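PDB 5JKQ: PfVFT1 from Plasmodium falciparum, which has the bi-lobed architecture of a Venus flytrap protein and probably binds a small solute in the cleft between its two lobes. Local coordinates for residues I19-V24 / S170-I175; A138-D143 / L165-S170; H145-Y150 / H276-K281. The protein carries 3 engineered substitutions. All blocks are in the same frame, centred on the assembly; numbering follows the deposited sequence.

All three contacts lie in the lobe that contains both chain ends, and all are largely buried. Contact 3 sits about 9 Å from the centre of the chain, contact 1 about 11 Å and contact 2 about 17 Å, centre to centre. Contact 3 pairs two nearly antiparallel segments, bridged mostly by side-chain bonds and a water, with one weak backbone bond. Contact 1 sets a helix against a loop through one straight histidine bond and contacts onto Ile174, while contact 2 has no hydrogen bond across it and relies on leucines around an asparagine. Contacts 1 and 2 share Ser170. Tyr20 of contact 1 hydrogen-bonds Asn149 of contact 3; Thr169 of contact 2 pairs with Phe280.

Contact 1: residues I19-V24 / S170-I175; sequences IYHAAV and SGLPII
His21 and Val24, one turn apart on helix 14-29, face Leu172 and Ile174 in the loop between strands 168-170 and 175-184, with CA atoms 7.6 Å apart for His21 and Leu172 and 7.5 Å for Val24 and Ile174. The imidazole of His21 carries the polar part. Its NE2 accepts the backbone N-H of Leu172 at 3.0 Å from NE2 to N, nearly straight at 170°, although the donor is tilted 31° out of the ring plane. The same leucine then folds over the ring: CD1 rests above the centre of one face, 4.0 Å from the centroid, a CH-pi contact. CA of Gly171 meets the imidazole at its edge, 3.5 Å from NE2.

Tyr20 and Val24, on either side of His21 in sequence, both meet Ile174. Tyr20 and Ile174 reach toward each other tip to tip, OH of Tyr20 lying 3.5 Å from CD1 of Ile174. The Tyr20 hydroxyl also hydrogen-bonds OD1 of Asn149 and receives a bond from a water. Ile174 has CG1 between the backbone N and the carbonyl carbon (chi1 56°), and its other branch, CG2, meets CG1 of Val24 at 3.9 Å. Val24 also touches Ile110 of helix 102-118, while Leu172 packs on Leu53. Pro173 centres an inverse gamma turn that bends the loop between the two touching residues. With NE2 of His21 acting as acceptor, the proton of a neutral ring would be on ND1, and the backbone N-H of Leu172 probably favours that tautomer.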
ATOM      1  N   ILE A  19       0.769  -5.432  17.676  1.00 13.63           N
ATOM      2  CA  ILE A  19       0.497  -4.136  18.282  1.00 17.96           C
ATOM      3  C   ILE A  19       0.330  -3.090  17.183  1.00 15.21           C
ATOM      4  O   ILE A  19      -0.420  -2.128  17.333  1.00 18.15           O
ATOM      5  CB  ILE A  19       1.613  -3.718  19.266  1.00 13.98           C
ATOM      6  CG1 ILE A  19       1.114  -2.602  20.185  1.00 15.60           C
ATOM      7  CG2 ILE A  19       2.891  -3.307  18.523  1.00 18.46           C
ATOM      8  CD1 ILE A  19       1.901  -2.478  21.473  1.00 18.47           C
ATOM      9  N   TYR A  20       1.023  -3.303  16.070  1.00 13.77           N
ATOM     10  CA  TYR A  20       0.876  -2.464  14.889  1.00 13.96           C
ATOM     11  C   TYR A  20      -0.545  -2.572  14.336  1.00 17.15           C
ATOM     12  O   TYR A  20      -1.193  -1.560  14.073  1.00 16.91           O
ATOM     13  CB  TYR A  20       1.915  -2.864  13.839  1.00 17.88           C
ATOM     14  CG  TYR A  20       1.612  -2.450  12.417  1.00 19.73           C
ATOM     15  CD1 TYR A  20       1.983  -1.200  11.938  1.00 20.77           C
ATOM     16  CD2 TYR A  20       0.987  -3.328  11.542  1.00 16.93           C
ATOM     17  CE1 TYR A  20       1.718  -0.830  10.632  1.00 19.55           C
ATOM     18  CE2 TYR A  20       0.719  -2.969  10.239  1.00 19.41           C
ATOM     19  CZ  TYR A  20       1.085  -1.723   9.787  1.00 19.13           C
ATOM     20  OH  TYR A  20       0.813  -1.380   8.485  1.00 18.92           O
ATOM     21  N   HIS A  21      -1.032  -3.800  14.184  1.00 17.57           N
ATOM     22  CA  HIS A  21      -2.394  -4.029  13.704  1.00 18.53           C
ATOM     23  C   HIS A  21      -3.422  -3.517  14.703  1.00 20.85           C
ATOM     24  O   HIS A  21      -4.484  -3.020  14.320  1.00 10.74           O
ATOM     25  CB  HIS A  21      -2.633  -5.516  13.443  1.00 14.68           C
ATOM     26  CG  HIS A  21      -1.968  -6.027  12.206  1.00 15.13           C
ATOM     27  ND1 HIS A  21      -1.705  -7.365  12.002  1.00 14.10           N
ATOM     28  CD2 HIS A  21      -1.522  -5.383  11.102  1.00 21.91           C
ATOM     29  CE1 HIS A  21      -1.120  -7.521  10.828  1.00 20.98           C
ATOM     30  NE2 HIS A  21      -0.995  -6.335  10.263  1.00 17.59           N
ATOM     31  N   ALA A  22      -3.103  -3.650  15.985  1.00 14.59           N
ATOM     32  CA  ALA A  22      -4.001  -3.207  17.041  1.00 17.74           C
ATOM     33  C   ALA A  22      -4.140  -1.689  17.035  1.00 15.69           C
ATOM     34  O   ALA A  22      -5.216  -1.153  17.304  1.00 13.70           O
ATOM     35  CB  ALA A  22      -3.504  -3.688  18.384  1.00 11.81           C
ATOM     36  N   ALA A  23      -3.048  -1.000  16.728  1.00 15.78           N
ATOM     37  CA  ALA A  23      -3.064   0.454  16.678  1.00 16.70           C
ATOM     38  C   ALA A  23      -3.925   0.928  15.513  1.00 13.56           C
ATOM     39  O   ALA A  23      -4.736   1.841  15.663  1.00 18.84           O
ATOM     40  CB  ALA A  23      -1.655   0.995  16.559  1.00 22.13           C
ATOM     41  N   VAL A  24      -3.747   0.295  14.357  1.00 14.62           N
ATOM     42  CA  VAL A  24      -4.552   0.601  13.179  1.00 17.40           C
ATOM     43  C   VAL A  24      -6.033   0.415  13.491  1.00 19.64           C
ATOM     44  O   VAL A  24      -6.865   1.238  13.108  1.00 13.49           O
ATOM     45  CB  VAL A  24      -4.151  -0.284  11.980  1.00 16.43           C
ATOM     46  CG1 VAL A  24      -5.105  -0.094  10.805  1.00 19.85           C
ATOM     47  CG2 VAL A  24      -2.728   0.030  11.550  1.00 19.18           C
ATOM     48  N   SER A 170       4.536  -9.862   5.687  1.00 30.74           N
ATOM     49  CA  SER A 170       3.744  -8.663   5.441  1.00 24.38           C
ATOM     50  C   SER A 170       2.620  -8.504   6.455  1.00 21.84           C
ATOM     51  O   SER A 170       2.047  -9.486   6.924  1.00 20.67           O
ATOM     52  CB  SER A 170       3.152  -8.699   4.032  1.00 26.72           C
ATOM     53  OG  SER A 170       2.465  -7.497   3.735  1.00 22.69           O
ATOM     54  N   GLY A 171       2.309  -7.255   6.786  1.00 19.60           N
ATOM     55  CA  GLY A 171       1.137  -6.949   7.581  1.00 20.83           C
ATOM     56  C   GLY A 171      -0.076  -6.869   6.674  1.00 15.25           C
ATOM     57  O   GLY A 171       0.043  -7.024   5.459  1.00 27.10           O
ATOM     58  N   LEU A 172      -1.245  -6.637   7.262  1.00 14.54           N
ATOM     59  CA  LEU A 172      -2.478  -6.500   6.498  1.00 26.94           C
ATOM     60  C   LEU A 172      -2.383  -5.354   5.493  1.00 20.33           C
ATOM     61  O   LEU A 172      -1.649  -4.390   5.718  1.00 13.81           O
ATOM     62  CB  LEU A 172      -3.662  -6.254   7.436  1.00 20.67           C
ATOM     63  CG  LEU A 172      -4.122  -7.411   8.318  1.00 21.17           C
ATOM     64  CD1 LEU A 172      -4.997  -6.890   9.451  1.00 20.14           C
ATOM     65  CD2 LEU A 172      -4.878  -8.437   7.497  1.00 27.19           C
ATOM     66  N   PRO A 173      -3.121  -5.457   4.376  1.00 20.17           N
ATOM     67  CA  PRO A 173      -3.263  -4.281   3.515  1.00 17.75           C
ATOM     68  C   PRO A 173      -4.190  -3.267   4.185  1.00 17.97           C
ATOM     69  O   PRO A 173      -5.376  -3.192   3.859  1.00 16.32           O
ATOM     70  CB  PRO A 173      -3.861  -4.857   2.228  1.00 20.60           C
ATOM     71  CG  PRO A 173      -4.602  -6.069   2.669  1.00 16.66           C
ATOM     72  CD  PRO A 173      -3.818  -6.633   3.824  1.00 26.15           C
ATOM     73  N   ILE A 174      -3.643  -2.511   5.134  1.00 13.49           N
ATOM     74  CA  ILE A 174      -4.440  -1.628   5.980  1.00 22.26           C
ATOM     75  C   ILE A 174      -5.091  -0.495   5.193  1.00 21.38           C
ATOM     76  O   ILE A 174      -6.147   0.011   5.577  1.00 16.43           O
ATOM     77  CB  ILE A 174      -3.586  -1.011   7.112  1.00 20.47           C
ATOM     78  CG1 ILE A 174      -2.368  -0.276   6.540  1.00 17.66           C
ATOM     79  CG2 ILE A 174      -3.131  -2.094   8.080  1.00 20.04           C
ATOM     80  CD1 ILE A 174      -1.755   0.731   7.499  1.00 18.15           C
ATOM     81  N   ILE A 175      -4.447  -0.104   4.097  1.00 19.99           N
ATOM     82  CA  ILE A 175      -4.894   1.023   3.289  1.00 15.42           C
ATOM     83  C   ILE A 175      -4.836   0.652   1.812  1.00 19.98           C
ATOM     84  O   ILE A 175      -3.847   0.092   1.338  1.00 20.14           O
ATOM     85  CB  ILE A 175      -4.033   2.276   3.558  1.00 15.47           C
ATOM     86  CG1 ILE A 175      -4.204   2.721   5.012  1.00 23.15           C
ATOM     87  CG2 ILE A 175      -4.418   3.420   2.624  1.00 23.55           C
ATOM     88  CD1 ILE A 175      -3.192   3.752   5.472  1.00 25.45           C
TER
HETATM   89  O   HOH W   1       0.591  -3.783   6.751  1.00 17.99           O

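Contact 2: residues A138-D143 / L165-S170; sequences ALNDKD and LPKLTS
Leu139 and Leu168 make the apolar heart of this contact. The methyl CD2 of Leu168 comes to 3.7 Å from CD2 of Leu139, the two side chains crossing at a slant. Leu139 holds its CG anti to the backbone N (chi1 -176°), where CG itself lies 3.8 Å from the same CD2 of Leu168. That methyl also reaches the aliphatic start of the next residue, 4.0 Å from CB of Asn140, and therefore serves two neighbours on the helix. Phe136, a turn earlier on helix 135-140, packs against both Leu165 and Leu168 and extends the apolar patch.

The contact joins the C-terminal end of helix 135-140 to a beta turn. The helix ends in a Schellman motif, where Lys142 takes a positive phi of 63° and the backbone N of Asp143 returns to O of Ala138 at 2.9 Å, with N of Lys142 bonded to O of Leu139 at 3.1 Å. On the other segment, a type I beta turn from Leu165 to Leu168 leads into strand 168-170, an antiparallel neighbour of strand 265-281.

The remaining contacts are van der Waals ones around the carboxamide of Asn140, whose two branches touch Leu165 and Lys167 of the beta turn. Its ND2 lies 3.5 Å from CD2 of Leu165, and on the other branch OD1 lies 4.1 Å from CB of Lys167. No hydrogen bond links the two segments. From CB onward Lys167 runs out extended, and its NZ ends on the backbone O of Ala284 at the C terminus.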
ATOM      1  N   ALA A 138      17.648  -3.909   3.434  1.00 23.53           N
ATOM      2  CA  ALA A 138      17.908  -3.313   4.739  1.00 26.85           C
ATOM      3  C   ALA A 138      17.063  -3.989   5.810  1.00 30.65           C
ATOM      4  O   ALA A 138      17.507  -4.168   6.946  1.00 27.57           O
ATOM      5  CB  ALA A 138      17.628  -1.821   4.704  1.00 22.48           C
ATOM      6  N   LEU A 139      15.846  -4.372   5.437  1.00 26.78           N
ATOM      7  CA  LEU A 139      14.937  -5.036   6.360  1.00 28.17           C
ATOM      8  C   LEU A 139      15.458  -6.420   6.730  1.00 25.88           C
ATOM      9  O   LEU A 139      15.485  -6.789   7.904  1.00 34.09           O
ATOM     10  CB  LEU A 139      13.540  -5.144   5.748  1.00 28.31           C
ATOM     11  CG  LEU A 139      12.455  -5.736   6.651  1.00 25.36           C
ATOM     12  CD1 LEU A 139      12.224  -4.863   7.877  1.00 21.21           C
ATOM     13  CD2 LEU A 139      11.164  -5.915   5.873  1.00 29.30           C
ATOM     14  N   ASN A 140      15.873  -7.181   5.722  1.00 27.76           N
ATOM     15  CA  ASN A 140      16.406  -8.522   5.944  1.00 29.22           C
ATOM     16  C   ASN A 140      17.765  -8.481   6.639  1.00 25.27           C
ATOM     17  O   ASN A 140      18.222  -9.489   7.176  1.00 32.41           O
ATOM     18  CB  ASN A 140      16.522  -9.276   4.616  1.00 30.48           C
ATOM     19  CG  ASN A 140      16.828 -10.754   4.807  1.00 23.81           C
ATOM     20  OD1 ASN A 140      16.269 -11.408   5.684  1.00 24.79           O
ATOM     21  ND2 ASN A 140      17.723 -11.283   3.985  1.00 26.13           N
ATOM     22  N   ASP A 141      18.407  -7.314   6.621  1.00 22.81           N
ATOM     23  CA  ASP A 141      19.703  -7.130   7.273  1.00 28.55           C
ATOM     24  C   ASP A 141      19.559  -6.462   8.641  1.00 32.26           C
ATOM     25  O   ASP A 141      20.554  -6.150   9.293  1.00 30.18           O
ATOM     26  CB  ASP A 141      20.637  -6.300   6.385  1.00 26.75           C
ATOM     27  CG  ASP A 141      21.084  -7.049   5.141  1.00 32.03           C
ATOM     28  OD1 ASP A 141      21.015  -8.296   5.130  1.00 30.97           O
ATOM     29  OD2 ASP A 141      21.513  -6.387   4.172  1.00 37.99           O
ATOM     30  N   LYS A 142      18.316  -6.243   9.064  1.00 31.99           N
ATOM     31  CA  LYS A 142      18.018  -5.677  10.380  1.00 32.14           C
ATOM     32  C   LYS A 142      18.563  -4.260  10.558  1.00 25.42           C
ATOM     33  O   LYS A 142      18.860  -3.841  11.677  1.00 32.99           O
ATOM     34  CB  LYS A 142      18.573  -6.576  11.491  1.00 34.16           C
ATOM     35  CG  LYS A 142      18.191  -8.041  11.366  1.00 34.03           C
ATOM     36  CD  LYS A 142      18.323  -8.766  12.702  1.00 40.47           C
ATOM     37  CE  LYS A 142      19.764  -8.817  13.192  1.00 37.70           C
ATOM     38  NZ  LYS A 142      19.851  -9.271  14.610  1.00 50.10           N
ATOM     39  N   ASP A 143      18.698  -3.526   9.458  1.00 22.15           N
ATOM     40  CA  ASP A 143      19.017  -2.103   9.532  1.00 23.32           C
ATOM     41  C   ASP A 143      17.779  -1.318   9.958  1.00 25.52           C
ATOM     42  O   ASP A 143      17.881  -0.204  10.471  1.00 24.53           O
ATOM     43  CB  ASP A 143      19.531  -1.586   8.187  1.00 32.56           C
ATOM     44  CG  ASP A 143      20.865  -2.191   7.799  1.00 36.26           C
ATOM     45  OD1 ASP A 143      21.740  -2.323   8.682  1.00 31.48           O
ATOM     46  OD2 ASP A 143      21.039  -2.538   6.612  1.00 40.32           O
ATOM     47  N   LEU A 165      13.641 -12.929  -1.057  1.00 48.81           N
ATOM     48  CA  LEU A 165      14.000 -12.887   0.359  1.00 31.50           C
ATOM     49  C   LEU A 165      12.921 -13.607   1.172  1.00 40.66           C
ATOM     50  O   LEU A 165      11.893 -13.013   1.500  1.00 41.23           O
ATOM     51  CB  LEU A 165      14.152 -11.441   0.831  1.00 32.10           C
ATOM     52  CG  LEU A 165      15.265 -10.649   0.142  1.00 35.65           C
ATOM     53  CD1 LEU A 165      15.057  -9.160   0.337  1.00 35.43           C
ATOM     54  CD2 LEU A 165      16.624 -11.073   0.671  1.00 34.67           C
ATOM     55  N   PRO A 166      13.154 -14.889   1.508  1.00 38.64           N
ATOM     56  CA  PRO A 166      12.079 -15.755   2.006  1.00 44.86           C
ATOM     57  C   PRO A 166      11.676 -15.521   3.462  1.00 35.58           C
ATOM     58  O   PRO A 166      10.671 -16.077   3.901  1.00 31.46           O
ATOM     59  CB  PRO A 166      12.677 -17.153   1.845  1.00 37.87           C
ATOM     60  CG  PRO A 166      14.131 -16.943   2.089  1.00 38.67           C
ATOM     61  CD  PRO A 166      14.457 -15.580   1.528  1.00 33.48           C
ATOM     62  N   LYS A 167      12.444 -14.722   4.196  1.00 34.43           N
ATOM     63  CA  LYS A 167      12.202 -14.538   5.624  1.00 34.71           C
ATOM     64  C   LYS A 167      11.324 -13.325   5.921  1.00 34.26           C
ATOM     65  O   LYS A 167      10.874 -13.141   7.053  1.00 32.27           O
ATOM     66  CB  LYS A 167      13.532 -14.410   6.365  1.00 36.02           C
ATOM     67  CG  LYS A 167      14.437 -15.619   6.195  1.00 33.04           C
ATOM     68  CD  LYS A 167      15.754 -15.439   6.924  1.00 42.52           C
ATOM     69  CE  LYS A 167      16.607 -16.694   6.839  1.00 45.05           C
ATOM     70  NZ  LYS A 167      18.034 -16.421   7.167  1.00 45.99           N
ATOM     71  N   LEU A 168      11.075 -12.502   4.906  1.00 35.41           N
ATOM     72  CA  LEU A 168      10.256 -11.307   5.080  1.00 31.47           C
ATOM     73  C   LEU A 168       8.768 -11.642   5.027  1.00 29.93           C
ATOM     74  O   LEU A 168       8.336 -12.447   4.200  1.00 31.57           O
ATOM     75  CB  LEU A 168      10.596 -10.267   4.011  1.00 21.67           C
ATOM     76  CG  LEU A 168      12.065  -9.840   3.944  1.00 34.09           C
ATOM     77  CD1 LEU A 168      12.261  -8.795   2.859  1.00 29.37           C
ATOM     78  CD2 LEU A 168      12.557  -9.317   5.290  1.00 28.88           C
ATOM     79  N   THR A 169       7.998 -11.026   5.922  1.00 27.08           N
ATOM     80  CA  THR A 169       6.548 -11.187   5.936  1.00 27.22           C
ATOM     81  C   THR A 169       5.866  -9.843   5.708  1.00 25.94           C
ATOM     82  O   THR A 169       6.532  -8.818   5.556  1.00 24.68           O
ATOM     83  CB  THR A 169       6.047 -11.796   7.262  1.00 30.90           C
ATOM     84  OG1 THR A 169       4.661 -12.134   7.139  1.00 34.64           O
ATOM     85  CG2 THR A 169       6.234 -10.827   8.431  1.00 30.04           C
ATOM     86  N   SER A 170       4.536  -9.862   5.687  1.00 30.74           N
ATOM     87  CA  SER A 170       3.744  -8.663   5.441  1.00 24.38           C
ATOM     88  C   SER A 170       2.620  -8.504   6.455  1.00 21.84           C
ATOM     89  O   SER A 170       2.047  -9.486   6.924  1.00 20.67           O
ATOM     90  CB  SER A 170       3.152  -8.699   4.032  1.00 26.72           C
ATOM     91  OG  SER A 170       2.465  -7.497   3.735  1.00 22.69           O
TER

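Contact 3: residues H145-Y150 / H276-K281; sequences HMTDNY and HSAYFK
Thr147 and Tyr279 exchange the polar contacts at the middle of two segments that run almost antiparallel, 170° apart. The hydroxyl OG1 of Thr147 accepts the backbone N-H of Tyr279 at 2.8 Å from OG1 to N, taking the place of a main-chain acceptor, and donates to the backbone O of Asp148, 3.1 Å from OG1. Its chi1 of 69° puts OG1 between the backbone N and the carbonyl carbon, where it reaches both partners. In return, the N-H of Thr147 gives O of Tyr279 only a weak bond, 3.3 Å from N to O. At one end a water joins the two segments, donating to O of His145 and accepting from N of Lys281. At the other, ND1 of His276 donates to O of Tyr150 at 2.6 Å; the donor stands above the carbonyl plane and the N-H bends to 140°. NE2 of that ring is bonded to ND1 of His177.

Asp148 is held at both oxygens: OD1 takes the backbone N of Tyr150 at 3.1 Å in an Asx turn, and OD2 takes the hydroxyls of Tyr129 and Tyr94. OD1 of Asn149 has the hydroxyl of Tyr20. Tyr279 OH bonds O of Leu152, Tyr150 OH bonds N of Leu83, and Ser277 OG bonds Ser170 OG. Selenomethionine Met146 lies alongside Phe280 with CG 3.5 Å from CE2, its selenium oblique to the ring in a Met-aromatic contact, then bends so that CE rests 3.6 Å from CB of Ala278.

Strand 146-147 is an outer member of the parallel sheet, bonded to strand 77-83. This contact thus joins that sheet to strand 265-281, with helices 102-118 and 14-29 touching Met146 and helix 135-140 meeting Thr147 and Tyr279.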
ATOM      1  N   HIS A 145      13.468  -1.860  11.531  1.00 16.52           N
ATOM      2  CA  HIS A 145      12.452  -2.725  12.116  1.00 22.01           C
ATOM      3  C   HIS A 145      11.272  -2.884  11.160  1.00 22.12           C
ATOM      4  O   HIS A 145      10.550  -3.882  11.208  1.00 21.31           O
ATOM      5  CB  HIS A 145      11.967  -2.155  13.451  1.00 21.88           C
ATOM      6  CG  HIS A 145      13.065  -1.905  14.438  1.00 21.97           C
ATOM      7  ND1 HIS A 145      13.176  -0.727  15.143  1.00 23.77           N
ATOM      8  CD2 HIS A 145      14.095  -2.686  14.844  1.00 18.86           C
ATOM      9  CE1 HIS A 145      14.229  -0.788  15.937  1.00 19.44           C
ATOM     10  NE2 HIS A 145      14.804  -1.967  15.775  1.00 23.44           N
HETATM   11  N   MSE A 146      11.102  -1.899  10.280  1.00 21.07           N
HETATM   12  CA  MSE A 146       9.910  -1.787   9.447  1.00 23.18           C
HETATM   13  C   MSE A 146      10.153  -1.084   8.129  1.00 20.58           C
HETATM   14  O   MSE A 146      11.021  -0.218   8.030  1.00 26.92           O
HETATM   15  CB  MSE A 146       8.831  -0.996  10.172  1.00 25.88           C
HETATM   16  CG  MSE A 146       7.973  -1.763  11.113  1.00 27.07           C
HETATM   17 SE   MSE A 146       6.672  -0.520  11.841  1.00 27.55          SE
HETATM   18  CE  MSE A 146       5.302  -0.698  10.470  1.00 15.39           C
ATOM     19  N   THR A 147       9.341  -1.424   7.136  1.00 21.44           N
ATOM     20  CA  THR A 147       9.205  -0.595   5.949  1.00 17.75           C
ATOM     21  C   THR A 147       8.089   0.408   6.208  1.00 18.16           C
ATOM     22  O   THR A 147       7.297   0.238   7.137  1.00 18.04           O
ATOM     23  CB  THR A 147       8.872  -1.418   4.692  1.00 19.30           C
ATOM     24  OG1 THR A 147       7.544  -1.947   4.803  1.00 21.78           O
ATOM     25  CG2 THR A 147       9.868  -2.554   4.506  1.00 22.42           C
ATOM     26  N   ASP A 148       8.029   1.454   5.394  1.00 18.11           N
ATOM     27  CA  ASP A 148       6.907   2.381   5.431  1.00 18.81           C
ATOM     28  C   ASP A 148       5.638   1.628   5.031  1.00 19.30           C
ATOM     29  O   ASP A 148       5.714   0.527   4.488  1.00 16.15           O
ATOM     30  CB  ASP A 148       7.160   3.569   4.499  1.00 20.51           C
ATOM     31  CG  ASP A 148       6.227   4.732   4.768  1.00 25.60           C
ATOM     32  OD1 ASP A 148       5.021   4.610   4.470  1.00 22.48           O
ATOM     33  OD2 ASP A 148       6.705   5.774   5.268  1.00 15.46           O
ATOM     34  N   ASN A 149       4.475   2.214   5.297  1.00 18.39           N
ATOM     35  CA  ASN A 149       3.209   1.550   4.998  1.00 13.03           C
ATOM     36  C   ASN A 149       2.791   1.645   3.531  1.00 13.66           C
ATOM     37  O   ASN A 149       1.898   0.918   3.099  1.00 13.82           O
ATOM     38  CB  ASN A 149       2.084   2.129   5.863  1.00 16.86           C
ATOM     39  CG  ASN A 149       2.346   1.976   7.348  1.00 19.23           C
ATOM     40  OD1 ASN A 149       2.316   0.869   7.884  1.00 19.53           O
ATOM     41  ND2 ASN A 149       2.587   3.094   8.024  1.00 18.41           N
ATOM     42  N   TYR A 150       3.421   2.533   2.764  1.00 16.69           N
ATOM     43  CA  TYR A 150       2.940   2.824   1.414  1.00 18.21           C
ATOM     44  C   TYR A 150       3.260   1.713   0.422  1.00 16.77           C
ATOM     45  O   TYR A 150       2.666   1.656  -0.654  1.00 14.41           O
ATOM     46  CB  TYR A 150       3.507   4.161   0.902  1.00 21.87           C
ATOM     47  CG  TYR A 150       5.010   4.233   0.697  1.00 20.96           C
ATOM     48  CD1 TYR A 150       5.642   3.495  -0.298  1.00 24.01           C
ATOM     49  CD2 TYR A 150       5.789   5.086   1.469  1.00 19.94           C
ATOM     50  CE1 TYR A 150       7.008   3.577  -0.491  1.00 19.59           C
ATOM     51  CE2 TYR A 150       7.154   5.177   1.280  1.00 23.89           C
ATOM     52  CZ  TYR A 150       7.758   4.421   0.299  1.00 26.32           C
ATOM     53  OH  TYR A 150       9.116   4.509   0.106  1.00 30.37           O
ATOM     54  N   HIS A 276      -1.918  -1.501   0.276  1.00 20.84           N
ATOM     55  CA  HIS A 276      -0.636  -1.046   0.807  1.00 17.99           C
ATOM     56  C   HIS A 276      -0.389  -1.673   2.174  1.00 20.48           C
ATOM     57  O   HIS A 276      -1.295  -1.728   3.003  1.00 17.14           O
ATOM     58  CB  HIS A 276      -0.602   0.477   0.925  1.00 18.74           C
ATOM     59  CG  HIS A 276      -0.856   1.192  -0.364  1.00 21.00           C
ATOM     60  ND1 HIS A 276       0.128   1.391  -1.309  1.00 21.46           N
ATOM     61  CD2 HIS A 276      -1.977   1.765  -0.860  1.00 22.83           C
ATOM     62  CE1 HIS A 276      -0.380   2.049  -2.336  1.00 20.99           C
ATOM     63  NE2 HIS A 276      -1.654   2.290  -2.088  1.00 15.24           N
ATOM     64  N   SER A 277       0.833  -2.140   2.409  1.00 18.51           N
ATOM     65  CA  SER A 277       1.172  -2.770   3.681  1.00 22.06           C
ATOM     66  C   SER A 277       2.630  -2.546   4.077  1.00 20.49           C
ATOM     67  O   SER A 277       3.471  -2.204   3.243  1.00 19.01           O
ATOM     68  CB  SER A 277       0.879  -4.273   3.612  1.00 25.74           C
ATOM     69  OG  SER A 277       1.530  -4.866   2.506  1.00 34.66           O
ATOM     70  N   ALA A 278       2.912  -2.735   5.363  1.00 20.89           N
ATOM     71  CA  ALA A 278       4.276  -2.688   5.870  1.00 24.05           C
ATOM     72  C   ALA A 278       4.864  -4.093   5.859  1.00 18.06           C
ATOM     73  O   ALA A 278       4.128  -5.079   5.928  1.00 22.84           O
ATOM     74  CB  ALA A 278       4.306  -2.102   7.273  1.00 18.28           C
ATOM     75  N   TYR A 279       6.188  -4.181   5.768  1.00 19.15           N
ATOM     76  CA  TYR A 279       6.874  -5.470   5.738  1.00 22.73           C
ATOM     77  C   TYR A 279       7.839  -5.612   6.913  1.00 22.68           C
ATOM     78  O   TYR A 279       8.436  -4.634   7.368  1.00 26.37           O
ATOM     79  CB  TYR A 279       7.609  -5.646   4.405  1.00 26.85           C
ATOM     80  CG  TYR A 279       6.669  -5.912   3.246  1.00 27.24           C
ATOM     81  CD1 TYR A 279       6.081  -4.866   2.545  1.00 26.17           C
ATOM     82  CD2 TYR A 279       6.355  -7.210   2.867  1.00 25.54           C
ATOM     83  CE1 TYR A 279       5.216  -5.107   1.491  1.00 30.25           C
ATOM     84  CE2 TYR A 279       5.491  -7.460   1.816  1.00 27.57           C
ATOM     85  CZ  TYR A 279       4.925  -6.408   1.131  1.00 29.67           C
ATOM     86  OH  TYR A 279       4.066  -6.662   0.087  1.00 27.26           O
ATOM     87  N   PHE A 280       7.970  -6.843   7.396  1.00 25.82           N
ATOM     88  CA  PHE A 280       8.766  -7.147   8.581  1.00 26.75           C
ATOM     89  C   PHE A 280       9.667  -8.352   8.325  1.00 24.22           C
ATOM     90  O   PHE A 280       9.484  -9.075   7.347  1.00 24.99           O
ATOM     91  CB  PHE A 280       7.857  -7.430   9.781  1.00 16.88           C
ATOM     92  CG  PHE A 280       6.774  -6.406   9.987  1.00 16.92           C
ATOM     93  CD1 PHE A 280       5.643  -6.396   9.186  1.00 18.92           C
ATOM     94  CD2 PHE A 280       6.878  -5.465  10.999  1.00 21.26           C
ATOM     95  CE1 PHE A 280       4.647  -5.458   9.380  1.00 17.65           C
ATOM     96  CE2 PHE A 280       5.882  -4.529  11.199  1.00 14.02           C
ATOM     97  CZ  PHE A 280       4.766  -4.525  10.388  1.00 16.63           C
ATOM     98  N   LYS A 281      10.636  -8.560   9.213  1.00 31.09           N
ATOM     99  CA  LYS A 281      11.493  -9.741   9.163  1.00 22.83           C
ATOM    100  C   LYS A 281      10.940 -10.808  10.104  1.00 23.66           C
ATOM    101  O   LYS A 281      10.972 -10.644  11.322  1.00 25.94           O
ATOM    102  CB  LYS A 281      12.928  -9.382   9.545  1.00 24.92           C
ATOM    103  CG  LYS A 281      13.946 -10.453   9.198  1.00 30.23           C
ATOM    104  CD  LYS A 281      15.340 -10.055   9.651  1.00 29.14           C
ATOM    105  CE  LYS A 281      16.402 -10.960   9.047  1.00 34.83           C
ATOM    106  NZ  LYS A 281      16.184 -12.395   9.363  1.00 34.36           N
TER
HETATM  107  O   HOH W   2      11.441  -6.854  11.273  1.00 24.06           O